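PDB 6ELV: polyphenol oxidase, chloroplastic from Malus domestica, which catalyses the oxidation of mono- and o-diphenols to o-quinones, and is present here as its separately expressed C-terminal domain. Local coordinates for residues Val68-Asp73 with Glu118-Val123; Phe64-Asn69 with Val125-Lys130; Glu82-Phe87 with Leu104-Thr109; Glu16-Leu21 with Ala133-Gly138. One frame throughout, in Å; residues are numbered along the deposited sequence.

Contact 1. Residues Val68-Asp73 with Glu118-Val123. With CA (calcium ion), chain B.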
loop_
_atom_site.group_PDB
_atom_site.type_symbol
_atom_site.label_atom_id
_atom_site.label_comp_id
_atom_site.label_asym_id
_atom_site.label_seq_id
_atom_site.Cartn_x
_atom_site.Cartn_y
_atom_site.Cartn_z
ATOM N N VAL A 68 -2.594 -2.307 -6.793
ATOM C CA VAL A 68 -1.349 -1.909 -7.443
ATOM C C VAL A 68 -1.579 -1.846 -8.946
ATOM O O VAL A 68 -2.300 -2.678 -9.507
ATOM C CB VAL A 68 -0.218 -2.910 -7.098
ATOM C CG1 VAL A 68 1.078 -2.565 -7.820
ATOM C CG2 VAL A 68 0.025 -2.927 -5.603
ATOM N N ASN A 69 -0.935 -0.885 -9.610
ATOM C CA ASN A 69 -0.953 -0.843 -11.065
ATOM C C ASN A 69 0.397 -0.384 -11.589
ATOM O O ASN A 69 1.205 0.197 -10.869
ATOM C CB ASN A 69 -2.110 -0.001 -11.661
ATOM C CG ASN A 69 -1.980 1.500 -11.423
ATOM O OD1 ASN A 69 -2.530 2.032 -10.456
ATOM N ND2 ASN A 69 -1.312 2.202 -12.332
ATOM N N ASP A 70 0.596 -0.644 -12.881
ATOM C CA ASP A 70 1.808 -0.264 -13.591
ATOM C C ASP A 70 1.903 1.259 -13.644
ATOM O O ASP A 70 0.949 1.942 -14.044
ATOM C CB ASP A 70 1.725 -0.883 -14.990
ATOM C CG ASP A 70 2.987 -0.717 -15.808
ATOM O OD1 ASP A 70 3.461 0.431 -15.963
ATOM O OD2 ASP A 70 3.480 -1.737 -16.352
ATOM N N VAL A 71 3.065 1.784 -13.241
ATOM C CA VAL A 71 3.296 3.219 -13.166
ATOM C C VAL A 71 3.112 3.925 -14.502
ATOM O O VAL A 71 2.857 5.131 -14.533
ATOM C CB VAL A 71 4.695 3.473 -12.563
ATOM C CG1 VAL A 71 5.790 3.040 -13.534
ATOM C CG2 VAL A 71 4.850 4.924 -12.134
ATOM N N ASP A 72 3.237 3.209 -15.607
ATOM C CA ASP A 72 3.120 3.811 -16.926
ATOM C C ASP A 72 1.690 3.839 -17.455
ATOM O O ASP A 72 1.450 4.379 -18.542
ATOM C CB ASP A 72 4.001 3.033 -17.889
ATOM C CG ASP A 72 5.444 2.954 -17.418
ATOM O OD1 ASP A 72 6.043 4.034 -17.209
ATOM O OD2 ASP A 72 5.974 1.832 -17.239
ATOM N N ASP A 73 0.733 3.274 -16.730
ATOM C CA ASP A 73 -0.657 3.342 -17.156
ATOM C C ASP A 73 -1.142 4.787 -17.104
ATOM O O ASP A 73 -0.756 5.557 -16.227
ATOM C CB ASP A 73 -1.559 2.585 -16.184
ATOM C CG ASP A 73 -1.329 1.097 -16.161
ATOM O OD1 ASP A 73 -0.593 0.544 -17.009
ATOM O OD2 ASP A 73 -1.933 0.471 -15.255
ATOM N N GLU A 118 7.254 -6.119 -14.073
ATOM C CA GLU A 118 8.490 -6.603 -13.462
ATOM C C GLU A 118 9.705 -5.810 -13.903
ATOM O O GLU A 118 10.727 -5.835 -13.214
ATOM C CB GLU A 118 8.741 -8.069 -13.822
ATOM C CG GLU A 118 7.828 -9.069 -13.150
ATOM C CD GLU A 118 8.073 -10.481 -13.657
ATOM O OE1 GLU A 118 7.651 -10.767 -14.800
ATOM O OE2 GLU A 118 8.678 -11.299 -12.932
ATOM N N ASP A 119 9.618 -5.139 -15.048
ATOM C CA ASP A 119 10.687 -4.350 -15.636
ATOM C C ASP A 119 10.696 -2.908 -15.158
ATOM O O ASP A 119 11.566 -2.143 -15.581
ATOM C CB ASP A 119 10.496 -4.325 -17.156
ATOM C CG ASP A 119 9.169 -3.684 -17.562
ATOM O OD1 ASP A 119 8.105 -4.253 -17.230
ATOM O OD2 ASP A 119 9.184 -2.607 -18.202
ATOM N N ASP A 120 9.733 -2.506 -14.334
ATOM C CA ASP A 120 9.595 -1.113 -13.929
ATOM C C ASP A 120 10.344 -0.864 -12.619
ATOM O O ASP A 120 10.567 -1.774 -11.817
ATOM C CB ASP A 120 8.120 -0.750 -13.726
ATOM C CG ASP A 120 7.293 -0.785 -15.016
ATOM O OD1 ASP A 120 7.849 -0.698 -16.133
ATOM O OD2 ASP A 120 6.059 -0.876 -14.896
ATOM N N ASP A 121 10.712 0.399 -12.392
ATOM C CA ASP A 121 11.429 0.789 -11.181
ATOM C C ASP A 121 10.506 1.253 -10.059
ATOM O O ASP A 121 10.970 1.419 -8.925
ATOM C CB ASP A 121 12.429 1.907 -11.481
ATOM C CG ASP A 121 13.667 1.401 -12.186
ATOM O OD1 ASP A 121 14.132 0.290 -11.860
ATOM O OD2 ASP A 121 14.179 2.111 -13.070
ATOM N N SER A 122 9.226 1.474 -10.349
ATOM C CA SER A 122 8.259 1.910 -9.355
ATOM C C SER A 122 6.911 1.372 -9.785
ATOM O O SER A 122 6.751 0.904 -10.910
ATOM C CB SER A 122 8.197 3.432 -9.288
ATOM O OG SER A 122 7.846 3.975 -10.548
ATOM N N VAL A 123 5.939 1.441 -8.868
ATOM C CA VAL A 123 4.560 1.042 -9.122
ATOM C C VAL A 123 3.647 2.095 -8.515
ATOM O O VAL A 123 4.075 2.931 -7.718
ATOM C CB VAL A 123 4.233 -0.353 -8.549
ATOM C CG1 VAL A 123 5.131 -1.412 -9.177
ATOM C CG2 VAL A 123 4.361 -0.354 -7.015
HETATM CA CA CA B . 5.449 -0.509 -17.215
HETATM O O HOH W 1 4.894 -0.253 -12.545
HETATM O O HOH W 2 6.962 -0.480 -19.165
HETATM O O HOH W 3 5.804 -2.821 -17.812
#

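Contact 2. Residues Phe64-Asn69 with Val125-Lys130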
loop_
_atom_site.group_PDB
_atom_site.type_symbol
_atom_site.label_atom_id
_atom_site.label_comp_id
_atom_site.label_asym_id
_atom_site.label_seq_id
_atom_site.Cartn_x
_atom_site.Cartn_y
_atom_site.Cartn_z
ATOM N N PHE A 64 -9.634 -0.852 4.790
ATOM C CA PHE A 64 -9.234 -0.265 3.527
ATOM C C PHE A 64 -8.607 -1.348 2.666
ATOM O O PHE A 64 -7.987 -2.290 3.172
ATOM C CB PHE A 64 -8.330 0.976 3.681
ATOM C CG PHE A 64 -6.960 0.721 4.272
ATOM C CD1 PHE A 64 -5.893 0.307 3.475
ATOM C CD2 PHE A 64 -6.722 0.981 5.613
ATOM C CE1 PHE A 64 -4.635 0.119 4.012
ATOM C CE2 PHE A 64 -5.465 0.796 6.167
ATOM C CZ PHE A 64 -4.417 0.362 5.366
ATOM N N ASP A 65 -8.776 -1.199 1.359
ATOM C CA ASP A 65 -8.273 -2.146 0.383
ATOM C C ASP A 65 -7.094 -1.532 -0.365
ATOM O O ASP A 65 -7.002 -0.310 -0.523
ATOM C CB ASP A 65 -9.380 -2.576 -0.581
ATOM C CG ASP A 65 -10.555 -3.241 0.128
ATOM O OD1 ASP A 65 -10.381 -3.823 1.224
ATOM O OD2 ASP A 65 -11.662 -3.195 -0.430
ATOM N N VAL A 66 -6.185 -2.391 -0.811
ATOM C CA VAL A 66 -4.944 -1.969 -1.445
ATOM C C VAL A 66 -4.866 -2.582 -2.832
ATOM O O VAL A 66 -5.050 -3.799 -2.987
ATOM C CB VAL A 66 -3.725 -2.404 -0.614
ATOM C CG1 VAL A 66 -2.436 -1.874 -1.236
ATOM C CG2 VAL A 66 -3.868 -1.944 0.830
ATOM N N TYR A 67 -4.578 -1.742 -3.825
ATOM C CA TYR A 67 -4.422 -2.157 -5.213
ATOM C C TYR A 67 -3.086 -1.653 -5.746
ATOM O O TYR A 67 -2.525 -0.674 -5.248
ATOM C CB TYR A 67 -5.558 -1.614 -6.100
ATOM C CG TYR A 67 -6.917 -2.170 -5.759
ATOM C CD1 TYR A 67 -7.606 -1.745 -4.626
ATOM C CD2 TYR A 67 -7.521 -3.114 -6.575
ATOM C CE1 TYR A 67 -8.850 -2.257 -4.323
ATOM C CE2 TYR A 67 -8.767 -3.627 -6.274
ATOM C CZ TYR A 67 -9.419 -3.207 -5.137
ATOM O OH TYR A 67 -10.662 -3.716 -4.830
ATOM N N VAL A 68 -2.594 -2.307 -6.793
ATOM C CA VAL A 68 -1.349 -1.909 -7.443
ATOM C C VAL A 68 -1.579 -1.846 -8.946
ATOM O O VAL A 68 -2.300 -2.678 -9.507
ATOM C CB VAL A 68 -0.218 -2.910 -7.098
ATOM C CG1 VAL A 68 1.078 -2.565 -7.820
ATOM C CG2 VAL A 68 0.025 -2.927 -5.603
ATOM N N ASN A 69 -0.935 -0.885 -9.610
ATOM C CA ASN A 69 -0.953 -0.843 -11.065
ATOM C C ASN A 69 0.397 -0.384 -11.589
ATOM O O ASN A 69 1.205 0.197 -10.869
ATOM C CB ASN A 69 -2.110 -0.001 -11.661
ATOM C CG ASN A 69 -1.980 1.500 -11.423
ATOM O OD1 ASN A 69 -2.530 2.032 -10.456
ATOM N ND2 ASN A 69 -1.312 2.202 -12.332
ATOM N N VAL A 125 0.493 2.515 -6.022
ATOM C CA VAL A 125 -0.289 1.879 -4.971
ATOM C C VAL A 125 -1.512 2.743 -4.717
ATOM O O VAL A 125 -1.385 3.956 -4.502
ATOM C CB VAL A 125 0.539 1.705 -3.687
ATOM C CG1 VAL A 125 -0.313 1.108 -2.568
ATOM C CG2 VAL A 125 1.741 0.790 -3.971
ATOM N N THR A 126 -2.682 2.112 -4.711
ATOM C CA THR A 126 -3.948 2.776 -4.446
ATOM C C THR A 126 -4.504 2.250 -3.130
ATOM O O THR A 126 -4.570 1.033 -2.925
ATOM C CB THR A 126 -4.933 2.503 -5.592
ATOM O OG1 THR A 126 -4.407 3.029 -6.818
ATOM C CG2 THR A 126 -6.282 3.161 -5.359
ATOM N N LEU A 127 -4.909 3.167 -2.255
ATOM C CA LEU A 127 -5.544 2.832 -0.987
ATOM C C LEU A 127 -6.998 3.272 -1.067
ATOM O O LEU A 127 -7.279 4.439 -1.368
ATOM C CB LEU A 127 -4.840 3.531 0.175
ATOM C CG LEU A 127 -3.332 3.293 0.299
ATOM C CD1 LEU A 127 -2.818 3.994 1.535
ATOM C CD2 LEU A 127 -3.015 1.821 0.360
ATOM N N VAL A 128 -7.910 2.350 -0.788
ATOM C CA VAL A 128 -9.343 2.558 -0.960
ATOM C C VAL A 128 -10.012 2.403 0.393
ATOM O O VAL A 128 -10.232 1.283 0.860
ATOM C CB VAL A 128 -9.932 1.548 -1.960
ATOM C CG1 VAL A 128 -11.385 1.867 -2.218
ATOM C CG2 VAL A 128 -9.124 1.505 -3.272
ATOM N N PRO A 129 -10.356 3.501 1.065
ATOM C CA PRO A 129 -11.030 3.363 2.353
ATOM C C PRO A 129 -12.446 2.848 2.145
ATOM O O PRO A 129 -13.152 3.261 1.216
ATOM C CB PRO A 129 -11.012 4.785 2.925
ATOM C CG PRO A 129 -11.020 5.660 1.709
ATOM C CD PRO A 129 -10.170 4.914 0.683
ATOM N N LYS A 130 -12.845 1.930 3.015
ATOM C CA LYS A 130 -14.189 1.369 3.014
ATOM C C LYS A 130 -14.993 1.794 4.228
ATOM O O LYS A 130 -16.169 2.137 4.094
ATOM C CB LYS A 130 -14.131 -0.161 2.912
ATOM C CG LYS A 130 -13.394 -0.664 1.673
ATOM C CD LYS A 130 -14.052 -0.178 0.399
ATOM C CE LYS A 130 -15.407 -0.819 0.191
ATOM N NZ LYS A 130 -15.886 -0.646 -1.209
HETATM O O HOH W 4 -2.946 1.110 -7.926
#

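Contact 3. Residues Glu82-Phe87 with Leu104-Thr109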
loop_
_atom_site.group_PDB
_atom_site.type_symbol
_atom_site.label_atom_id
_atom_site.label_comp_id
_atom_site.label_asym_id
_atom_site.label_seq_id
_atom_site.Cartn_x
_atom_site.Cartn_y
_atom_site.Cartn_z
ATOM N N GLU A 82 -4.903 -3.867 -9.680
ATOM C CA GLU A 82 -4.957 -5.259 -9.259
ATOM C C GLU A 82 -4.958 -5.320 -7.741
ATOM O O GLU A 82 -4.070 -4.753 -7.100
ATOM C CB GLU A 82 -3.711 -5.981 -9.766
ATOM C CG GLU A 82 -3.727 -7.450 -9.511
ATOM C CD GLU A 82 -4.777 -8.160 -10.337
ATOM O OE1 GLU A 82 -5.125 -7.663 -11.432
ATOM O OE2 GLU A 82 -5.266 -9.211 -9.870
ATOM N N PHE A 83 -5.921 -6.049 -7.182
ATOM C CA PHE A 83 -6.054 -6.163 -5.739
ATOM C C PHE A 83 -4.835 -6.850 -5.133
ATOM O O PHE A 83 -4.426 -7.933 -5.568
ATOM C CB PHE A 83 -7.314 -6.967 -5.424
ATOM C CG PHE A 83 -7.506 -7.236 -3.961
ATOM C CD1 PHE A 83 -7.886 -6.217 -3.090
ATOM C CD2 PHE A 83 -7.307 -8.501 -3.437
ATOM C CE1 PHE A 83 -8.063 -6.461 -1.730
ATOM C CE2 PHE A 83 -7.490 -8.737 -2.065
ATOM C CZ PHE A 83 -7.870 -7.713 -1.232
ATOM N N ALA A 84 -4.289 -6.238 -4.082
ATOM C CA ALA A 84 -3.135 -6.773 -3.366
ATOM C C ALA A 84 -3.445 -7.254 -1.953
ATOM O O ALA A 84 -2.722 -8.127 -1.444
ATOM C CB ALA A 84 -2.020 -5.725 -3.290
ATOM N N GLY A 85 -4.462 -6.708 -1.299
ATOM C CA GLY A 85 -4.777 -7.089 0.066
ATOM C C GLY A 85 -5.581 -6.002 0.740
ATOM O O GLY A 85 -5.905 -4.980 0.142
ATOM N N SER A 86 -5.902 -6.244 2.006
ATOM C CA SER A 86 -6.751 -5.341 2.773
ATOM C C SER A 86 -6.261 -5.273 4.201
ATOM O O SER A 86 -5.698 -6.237 4.727
ATOM C CB SER A 86 -8.201 -5.826 2.862
ATOM O OG SER A 86 -8.776 -5.978 1.588
ATOM N N PHE A 87 -6.497 -4.127 4.829
ATOM C CA PHE A 87 -6.341 -3.978 6.266
ATOM C C PHE A 87 -7.727 -3.923 6.897
ATOM O O PHE A 87 -8.575 -3.143 6.453
ATOM C CB PHE A 87 -5.617 -2.684 6.627
ATOM C CG PHE A 87 -5.511 -2.502 8.099
ATOM C CD1 PHE A 87 -4.564 -3.214 8.811
ATOM C CD2 PHE A 87 -6.420 -1.715 8.789
ATOM C CE1 PHE A 87 -4.489 -3.104 10.170
ATOM C CE2 PHE A 87 -6.354 -1.607 10.152
ATOM C CZ PHE A 87 -5.389 -2.305 10.849
ATOM N N LEU A 104 0.817 -3.105 7.767
ATOM C CA LEU A 104 0.304 -4.116 6.857
ATOM C C LEU A 104 1.400 -4.441 5.859
ATOM O O LEU A 104 1.971 -3.527 5.261
ATOM C CB LEU A 104 -0.943 -3.623 6.111
ATOM C CG LEU A 104 -1.579 -4.621 5.136
ATOM C CD1 LEU A 104 -2.205 -5.802 5.857
ATOM C CD2 LEU A 104 -2.580 -3.937 4.222
ATOM N N ARG A 105 1.665 -5.729 5.659
ATOM C CA ARG A 105 2.655 -6.182 4.686
ATOM C C ARG A 105 1.988 -7.105 3.680
ATOM O O ARG A 105 1.314 -8.069 4.068
ATOM C CB ARG A 105 3.813 -6.915 5.365
ATOM C CG ARG A 105 4.588 -6.049 6.327
ATOM C CD ARG A 105 5.845 -6.756 6.823
ATOM N NE ARG A 105 6.574 -5.968 7.815
ATOM C CZ ARG A 105 6.278 -5.927 9.115
ATOM N NH1 ARG A 105 5.261 -6.632 9.587
ATOM N NH2 ARG A 105 6.999 -5.183 9.946
ATOM N N LEU A 106 2.197 -6.820 2.388
ATOM C CA LEU A 106 1.560 -7.547 1.297
ATOM C C LEU A 106 2.611 -8.033 0.302
ATOM O O LEU A 106 3.485 -7.272 -0.120
ATOM C CB LEU A 106 0.568 -6.641 0.556
ATOM C CG LEU A 106 -0.540 -6.031 1.420
ATOM C CD1 LEU A 106 -1.421 -5.127 0.564
ATOM C CD2 LEU A 106 -1.364 -7.109 2.085
ATOM N N GLY A 107 2.517 -9.296 -0.108
ATOM C CA GLY A 107 3.453 -9.811 -1.106
ATOM C C GLY A 107 3.130 -9.302 -2.503
ATOM O O GLY A 107 1.972 -9.340 -2.944
ATOM N N LEU A 108 4.173 -8.853 -3.220
ATOM C CA LEU A 108 4.019 -8.292 -4.558
ATOM C C LEU A 108 4.611 -9.122 -5.686
ATOM O O LEU A 108 4.351 -8.803 -6.846
ATOM C CB LEU A 108 4.674 -6.914 -4.658
ATOM C CG LEU A 108 4.085 -5.800 -3.815
ATOM C CD1 LEU A 108 4.801 -4.518 -4.189
ATOM C CD2 LEU A 108 2.574 -5.667 -4.017
ATOM N N THR A 109 5.423 -10.140 -5.413
ATOM C CA THR A 109 6.190 -10.762 -6.490
ATOM C C THR A 109 5.284 -11.313 -7.589
ATOM O O THR A 109 5.473 -11.011 -8.777
ATOM C CB THR A 109 7.141 -11.812 -5.914
ATOM O OG1 THR A 109 8.123 -11.136 -5.119
ATOM C CG2 THR A 109 7.830 -12.596 -7.029
HETATM O O HOH W 5 -0.766 -9.787 -2.551
#

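Contact 4. Residues Glu16-Leu21 with Ala133-Gly138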
loop_
_atom_site.group_PDB
_atom_site.type_symbol
_atom_site.label_atom_id
_atom_site.label_comp_id
_atom_site.label_asym_id
_atom_site.label_seq_id
_atom_site.Cartn_x
_atom_site.Cartn_y
_atom_site.Cartn_z
ATOM N N GLU A 16 3.774 13.276 1.113
ATOM C CA GLU A 16 2.515 13.730 1.679
ATOM C C GLU A 16 2.041 12.863 2.834
ATOM O O GLU A 16 1.098 13.265 3.514
ATOM C CB GLU A 16 1.421 13.859 0.615
ATOM C CG GLU A 16 1.537 15.088 -0.276
ATOM C CD GLU A 16 0.433 15.156 -1.318
ATOM O OE1 GLU A 16 0.735 14.986 -2.520
ATOM O OE2 GLU A 16 -0.740 15.372 -0.936
ATOM N N PHE A 17 2.672 11.714 3.082
ATOM C CA PHE A 17 2.363 10.875 4.248
ATOM C C PHE A 17 3.133 11.417 5.449
ATOM O O PHE A 17 4.235 11.920 5.271
ATOM C CB PHE A 17 2.767 9.415 3.989
ATOM C CG PHE A 17 1.951 8.743 2.926
ATOM C CD1 PHE A 17 2.292 8.867 1.590
ATOM C CD2 PHE A 17 0.848 7.987 3.252
ATOM C CE1 PHE A 17 1.538 8.269 0.608
ATOM C CE2 PHE A 17 0.092 7.383 2.266
ATOM C CZ PHE A 17 0.435 7.529 0.943
ATOM N N PRO A 18 2.582 11.304 6.674
ATOM C CA PRO A 18 1.293 10.691 7.020
ATOM C C PRO A 18 0.088 11.440 6.475
ATOM O O PRO A 18 0.115 12.668 6.345
ATOM C CB PRO A 18 1.274 10.748 8.552
ATOM C CG PRO A 18 2.692 10.831 8.944
ATOM C CD PRO A 18 3.339 11.669 7.882
ATOM N N ILE A 19 -0.966 10.685 6.177
ATOM C CA ILE A 19 -2.204 11.230 5.641
ATOM C C ILE A 19 -3.383 10.566 6.330
ATOM O O ILE A 19 -3.302 9.420 6.773
ATOM C CB ILE A 19 -2.389 10.984 4.126
ATOM C CG1 ILE A 19 -2.418 9.493 3.811
ATOM C CG2 ILE A 19 -1.364 11.679 3.301
ATOM C CD1 ILE A 19 -3.441 9.139 2.818
ATOM N N SER A 20 -4.492 11.290 6.397
ATOM C CA SER A 20 -5.779 10.717 6.762
ATOM C C SER A 20 -6.421 10.137 5.506
ATOM O O SER A 20 -6.543 10.831 4.490
ATOM C CB SER A 20 -6.684 11.802 7.339
ATOM O OG SER A 20 -8.036 11.385 7.306
ATOM N N LEU A 21 -6.821 8.869 5.566
ATOM C CA LEU A 21 -7.373 8.187 4.393
ATOM C C LEU A 21 -8.883 8.418 4.295
ATOM O O LEU A 21 -9.706 7.524 4.494
ATOM C CB LEU A 21 -7.027 6.710 4.439
ATOM C CG LEU A 21 -7.321 5.964 3.141
ATOM C CD1 LEU A 21 -6.421 6.426 1.982
ATOM C CD2 LEU A 21 -7.214 4.471 3.356
ATOM N N ALA A 133 -12.210 6.005 10.201
ATOM C CA ALA A 133 -11.152 7.000 10.096
ATOM C C ALA A 133 -9.813 6.353 10.413
ATOM O O ALA A 133 -9.661 5.704 11.449
ATOM C CB ALA A 133 -11.411 8.128 11.090
ATOM N N VAL A 134 -8.844 6.526 9.523
ATOM C CA VAL A 134 -7.541 5.903 9.693
ATOM C C VAL A 134 -6.469 6.824 9.127
ATOM O O VAL A 134 -6.672 7.489 8.106
ATOM C CB VAL A 134 -7.524 4.487 9.071
ATOM C CG1 VAL A 134 -7.706 4.532 7.567
ATOM C CG2 VAL A 134 -6.240 3.749 9.429
ATOM N N LYS A 135 -5.329 6.861 9.810
ATOM C CA LYS A 135 -4.118 7.523 9.354
ATOM C C LYS A 135 -3.179 6.477 8.774
ATOM O O LYS A 135 -3.043 5.375 9.314
ATOM C CB LYS A 135 -3.418 8.243 10.514
ATOM C CG LYS A 135 -1.982 8.681 10.212
ATOM C CD LYS A 135 -1.248 9.166 11.450
ATOM C CE LYS A 135 0.234 8.866 11.393
ATOM N NZ LYS A 135 0.586 7.473 11.814
ATOM N N ILE A 136 -2.538 6.827 7.667
ATOM C CA ILE A 136 -1.511 6.008 7.039
ATOM C C ILE A 136 -0.189 6.751 7.197
ATOM O O ILE A 136 -0.055 7.888 6.727
ATOM C CB ILE A 136 -1.816 5.782 5.548
ATOM C CG1 ILE A 136 -3.241 5.257 5.325
ATOM C CG2 ILE A 136 -0.752 4.871 4.935
ATOM C CD1 ILE A 136 -3.488 3.896 5.913
ATOM N N GLY A 137 0.784 6.119 7.851
ATOM C CA GLY A 137 2.048 6.761 8.164
ATOM C C GLY A 137 3.018 6.854 7.004
ATOM O O GLY A 137 3.723 7.858 6.874
ATOM N N GLY A 138 3.079 5.819 6.171
ATOM C CA GLY A 138 3.997 5.803 5.038
ATOM C C GLY A 138 3.833 4.511 4.269
ATOM O O GLY A 138 3.144 3.586 4.706
HETATM O O HOH W 6 -9.524 9.204 7.852
HETATM O O HOH W 7 -10.372 7.090 7.006
#

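Contact 1. Residues Val68-Asp73 with Glu118-Val123
Asp70 and Asp120 bring their carboxylates together at about a right angle on a calcium ion, the two planes 81° apart, and each grips the metal with both oxygens. Asp70 holds CG anti to the backbone N (chi1 -173°), and its OD1 and OD2 both lie 2.5 Å from the calcium. Asp72 comes tip to tip with Asp120, carboxylates again nearly perpendicular, and gives a single oxygen, OD2, at 2.4 Å from the metal. Two waters raise the count to seven oxygens, and Asp119 holds both from the second shell, each of its carboxylate oxygens accepting from one. Close approaches such as Asp70 OD2 to Asp120 OD2, 3.1 Å, set like charges side by side, which the calcium probably makes tolerable. An Asx turn steadies the Asp70 carboxylate: Asp72 N donates to the anti lone pair of Asp70 OD1. On the strand side of the metal another water accepts from Val71 N and donates to Asp120 OD2 and Ser122 O, stitching the turn to the other segment. Val71 lays CG1 3.5 Å from Ser122 O, while its CG2 meets Ser122 OG. Deeper in, Val68 CG1 reaches Val123 CB at 3.9 Å. The site sits beside the loop after strand 62-70 and the start of strand 122-131, where Val68 and Val123 rest on helix 109-115 and Val71 and Ser122 lean on Val28 of strand 25-30.

Contact 2. Residues Phe64-Asn69 with Val125-Lys130
Four backbone hydrogen bonds pin Phe64-Asn69 to Val125-Lys130 as antiparallel neighbours. Asp65 and Val128 exchange two, the shorter from Val128 N to Asp65 O at 2.8 Å, and Tyr67 and Thr126 exchange two more, with Thr126 N to Tyr67 O nearly straight at 174°. In the intervening non-hydrogen-bonded pairs, CA-H groups lean on the same carbonyls, as in Val66 CA to Thr126 O, 3.4 Å. Past the last of these bonds a water is hydrogen-bonded to both Asn69 OD1 and Thr126 OG1. On the face carrying Asp65 and Tyr67, Tyr67 holds CG anti to the carbonyl carbon (chi1 -65°), and its ring crosses Val128 obliquely, CD1 3.8 Å from Val128 CG2. Asp65 OD2 lies against the aliphatic part of Lys130, 3.7 Å from CG, with NZ farther off at 5.0 Å; Asp65 OD1 forms a salt bridge with Lys63 and, in one conformer of Ser86, a hydrogen bond with its OG. On the reverse face, which carries Val66 and Leu127, apolar side chains pack: Val66 splits its methyls, CG1 meeting Val125 CG1 and CG2 lying beside Leu127 CD2, both at 3.9 Å. It turns inward to strands 48-57 and 135-142, where Val66 meets Leu49 and Ile51 and Leu127 meets Ile136 and Ile139, forming one wall of a two-sheet core; strand 82-89 flanks Phe64-Asn69 along its other edge.

Contact 3. Residues Glu82-Phe87 with Leu104-Thr109
Gly85 and Leu106 face each other with CA atoms 6.5 Å apart, in strands that run nearly antiparallel (153°) yet belong to different sheets and are joined by side chains instead of a backbone ladder. Ala84 and Gly85 form a classic beta bulge opposite Val66 of strand 62-70, and Leu106 fits against it. Its CD1 lies 3.9 Å from Ala84 CB and 3.8 Å from Ala84 O, while CD2 reaches over to Gly85 CA at 4.0 Å. Glycine suits this place twice over: a CB would run into Leu106 CD2, and its backbone angles would jam that CB against the preceding carbonyl. Leu104, with CG anti to the backbone N (chi1 -179°), sets its methyls against the Ser86-Phe87 peptide, CD1 3.7 Å from Ser86 O and CD2 4.1 Å from Phe87 CB. The Phe87 ring goes on to meet that of Phe64, and both leucines also touch Val66. An alanine in place of Leu106 would probably open a gap against the bulge, leaving Ala84 CB and Gly85 CA without the methyls that now pack on them. Toward the helix end a water donates to Ala84 O and to Gly107 O, 2.8 Å from each. Leucine methyls against peptide groups, with a single water bridging two carbonyls, imply a seam between sheets held mainly by van der Waals contact, the water lying at its edge.

Contact 4. Residues Glu16-Leu21 with Ala133-Gly138
Phe17 and Ile136 lie side by side, pointing the same way, at the apolar centre of this contact. Phe17 CG is anti to the carbonyl carbon (chi1 -67°), and the ring's CE2 comes 3.8 Å from Ile136 CG2, while Ile136 O sits at the ring edge, in its plane, 3.6 Å from CD2. One ring face takes Ile19 CG2, offset toward the rim. Leu21 adds its CB from further along, 3.9 Å from Val134 CG1 and a little farther from Ile136 CG1. Behind this layer Phe17 and Ile19 rest on Ile25, and Ile136 meets Phe64 and Leu127. An alanine in place of Phe17 would probably leave Ile136 CG2 without its aromatic neighbour and open a gap between Ile136 and Ile25. Outward comes the short antiparallel ladder. Ile19 and Ile136 exchange two hydrogen bonds, of which Ile136 N to Ile19 O, 2.8 Å, runs nearly along the C=O axis, and Leu21 N donates almost straight (177°) to Val134 O. A cis peptide leads into Pro18, whose CB lies alongside the Lys135 chain, 3.6 Å from CE. At the outer edge two waters serve Val134 N: one also meets Ser20 OG in one of its two conformers, and the other donates to Leu21 O at 2.6 Å. The chemistry thus grades from packed hydrocarbon through paired peptides to water, as fits the short edge strand 19-20, with Lys135 packing its carbons on Pro18 while its chain bends away and NZ bonds to Gly53 O.

In the fold
From the N terminus, residues 16-21 wait longest for their partner: contact 4 closes a loop of more than a hundred residues at 133-138, and the other three contacts lie within it. After strands 25-30 and 48-57 the chain reaches strand 62-70, where contacts 1 and 2 begin, sharing Val68 and Asn69. Strand 82-89 and residues 104-109 close contact 3, the shortest loop, before strand 122-131 returns to complete contact 1 and after it contact 2, so the loops nest without crossing. Contacts 1 and 2 fasten neighbouring strands of one sheet, contact 3 joins that sheet to the other, and contact 4 adds an edge strand to the second. Phe64 touches Leu21 and Ile136, linking contacts 2 and 4.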